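Local coordinates for protein SorB (PDB 6B2V) that closes a pyran ring in the growing polyketide chain, as the pyran synthase domain of module nine of the sorangicin trans-acyltransferase assembly line, at residues A[214-219]-A[249-254]. Numbering follows the deposited sequence.
Sequences LVPAIF and AYVHAR
Pro216 lays the CB-CG edge of its ring against one methyl of Val251, with Pro216 CG 3.8 Å from Val251 CG1 and Pro216 CB 4.1 Å from the same methyl. The two side chains cross at about a right angle. CG1 of Val251 lies anti to the backbone N (chi1 173°), which turns this branch, rather than CG2, to the proline. Two residues along the strand, Ala253 sets its methyl against the helix backbone: Ala253 CB is 3.9 Å from Ala217 CA and equally far from Ala217 N, while the two methyl carbons, Ala217 CB and Ala253 CB, are 4.1 Å apart. With such short side chains the main chains come close, and Ala217 CA and Ala253 CA are separated by 5.3 Å. The axes of the two short segments approach to 7.6 Å, inclined by 28° and running roughly the same way. Pro216 has no N-H to give to the preceding turn, and the helix is kinked there. Val251 and Ala253 point to the helix, whereas the intervening His252 points away and hydrogen-bonds Glu187 through NE2. Ala190 of strand 187-192 adds to the apolar surface against Pro216, and Val270 of strand 267-273 packs beside Val251 and Ala253. This is the packing of a hotdog fold, in which an antiparallel sheet wraps round a long central helix, here helix 207-225 of the predicted C-terminal hotdog. No hydrogen bond joins the two segments, and all four touching residues are buried: helix and strand meet through van der Waals and hydrophobic contact alone.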
loop_
_atom_site.group_PDB
_atom_site.type_symbol
_atom_site.label_atom_id
_atom_site.label_comp_id
_atom_site.label_asym_id
_atom_site.label_seq_id
_atom_site.Cartn_x
_atom_site.Cartn_y
_atom_site.Cartn_z
ATOM N N LEU A 214 6.140 0.240 -0.238
ATOM C CA LEU A 214 6.060 1.667 0.026
ATOM C C LEU A 214 7.272 2.330 0.670
ATOM O O LEU A 214 7.545 3.437 0.414
ATOM C CB LEU A 214 4.786 2.046 0.804
ATOM C CG LEU A 214 3.446 1.682 0.127
ATOM C CD1 LEU A 214 2.282 2.353 0.809
ATOM C CD2 LEU A 214 3.430 1.953 -1.358
ATOM N N VAL A 215 7.984 1.582 1.497
ATOM C CA VAL A 215 9.097 2.164 2.234
ATOM C C VAL A 215 10.160 2.775 1.350
ATOM O O VAL A 215 10.632 3.818 1.651
ATOM C CB VAL A 215 9.679 1.158 3.293
ATOM C CG1 VAL A 215 11.103 1.486 3.721
ATOM C CG2 VAL A 215 8.822 1.192 4.504
ATOM N N PRO A 216 10.527 2.131 0.263
ATOM C CA PRO A 216 11.545 2.725 -0.592
ATOM C C PRO A 216 11.110 4.057 -1.214
ATOM O O PRO A 216 11.926 4.876 -1.426
ATOM C CB PRO A 216 11.819 1.627 -1.625
ATOM C CG PRO A 216 11.566 0.431 -0.861
ATOM C CD PRO A 216 10.338 0.722 -0.069
ATOM N N ALA A 217 9.834 4.170 -1.582
ATOM C CA ALA A 217 9.287 5.410 -2.112
ATOM C C ALA A 217 9.262 6.527 -1.066
ATOM O O ALA A 217 9.533 7.622 -1.371
ATOM C CB ALA A 217 7.891 5.175 -2.685
ATOM N N ILE A 218 8.865 6.176 0.136
ATOM C CA ILE A 218 8.857 7.137 1.201
ATOM C C ILE A 218 10.281 7.587 1.554
ATOM O O ILE A 218 10.523 8.725 1.728
ATOM C CB ILE A 218 8.120 6.600 2.414
ATOM C CG1 ILE A 218 6.666 6.469 2.087
ATOM C CG2 ILE A 218 8.332 7.502 3.612
ATOM C CD1 ILE A 218 5.920 5.564 3.011
ATOM N N PHE A 219 11.203 6.645 1.554
ATOM C CA PHE A 219 12.582 6.964 1.794
ATOM C C PHE A 219 13.074 7.962 0.726
ATOM O O PHE A 219 13.701 8.915 1.041
ATOM C CB PHE A 219 13.403 5.643 1.812
ATOM C CG PHE A 219 14.877 5.831 1.836
ATOM C CD1 PHE A 219 15.553 5.964 0.684
ATOM C CD2 PHE A 219 15.539 5.900 3.001
ATOM C CE1 PHE A 219 16.899 6.167 0.676
ATOM C CE2 PHE A 219 16.904 6.080 3.015
ATOM C CZ PHE A 219 17.570 6.217 1.854
ATOM N N ALA A 249 10.623 -9.791 -5.642
ATOM C CA ALA A 249 12.037 -9.816 -5.455
ATOM C C ALA A 249 12.694 -8.436 -5.388
ATOM O O ALA A 249 13.726 -8.327 -4.802
ATOM C CB ALA A 249 12.696 -10.642 -6.531
ATOM N N TYR A 250 12.092 -7.440 -6.031
ATOM C CA TYR A 250 12.637 -6.088 -6.005
ATOM C C TYR A 250 11.530 -5.051 -5.958
ATOM O O TYR A 250 10.486 -5.283 -6.437
ATOM C CB TYR A 250 13.486 -5.783 -7.272
ATOM C CG TYR A 250 14.776 -6.517 -7.347
ATOM C CD1 TYR A 250 15.851 -6.010 -6.727
ATOM C CD2 TYR A 250 14.915 -7.694 -8.008
ATOM C CE1 TYR A 250 17.047 -6.632 -6.745
ATOM C CE2 TYR A 250 16.148 -8.354 -8.017
ATOM C CZ TYR A 250 17.188 -7.796 -7.357
ATOM O OH TYR A 250 18.486 -8.305 -7.329
ATOM N N VAL A 251 11.833 -3.898 -5.391
ATOM C CA VAL A 251 10.943 -2.755 -5.356
ATOM C C VAL A 251 11.735 -1.607 -6.037
ATOM O O VAL A 251 12.797 -1.330 -5.654
ATOM C CB VAL A 251 10.573 -2.387 -3.928
ATOM C CG1 VAL A 251 9.789 -1.101 -3.881
ATOM C CG2 VAL A 251 9.741 -3.461 -3.287
ATOM N N HIS A 252 11.120 -1.001 -7.037
ATOM C CA HIS A 252 11.667 0.061 -7.847
ATOM C C HIS A 252 10.798 1.291 -7.728
ATOM O O HIS A 252 9.765 1.321 -8.224
ATOM C CB HIS A 252 11.714 -0.384 -9.300
ATOM C CG HIS A 252 12.331 0.621 -10.226
ATOM N ND1 HIS A 252 11.874 0.847 -11.498
ATOM C CD2 HIS A 252 13.348 1.484 -10.036
ATOM C CE1 HIS A 252 12.594 1.803 -12.046
ATOM N NE2 HIS A 252 13.525 2.173 -11.191
ATOM N N ALA A 253 11.350 2.291 -7.070
ATOM C CA ALA A 253 10.710 3.563 -6.828
ATOM C C ALA A 253 11.452 4.721 -7.468
ATOM O O ALA A 253 12.625 4.760 -7.483
ATOM C CB ALA A 253 10.715 3.847 -5.332
ATOM N N ARG A 254 10.760 5.918 -7.640
ATOM C CA ARG A 254 11.173 6.853 -8.652
ATOM C C ARG A 254 10.158 7.985 -8.728
ATOM O O ARG A 254 9.058 7.851 -8.382
ATOM C CB ARG A 254 11.307 6.170 -10.051
ATOM C CG ARG A 254 10.034 5.607 -10.602
ATOM C CD ARG A 254 10.233 4.864 -11.925
ATOM N NE ARG A 254 8.962 4.383 -12.431
ATOM C CZ ARG A 254 8.391 3.272 -12.047
ATOM N NH1 ARG A 254 7.201 2.945 -12.525
ATOM N NH2 ARG A 254 8.994 2.525 -11.166
#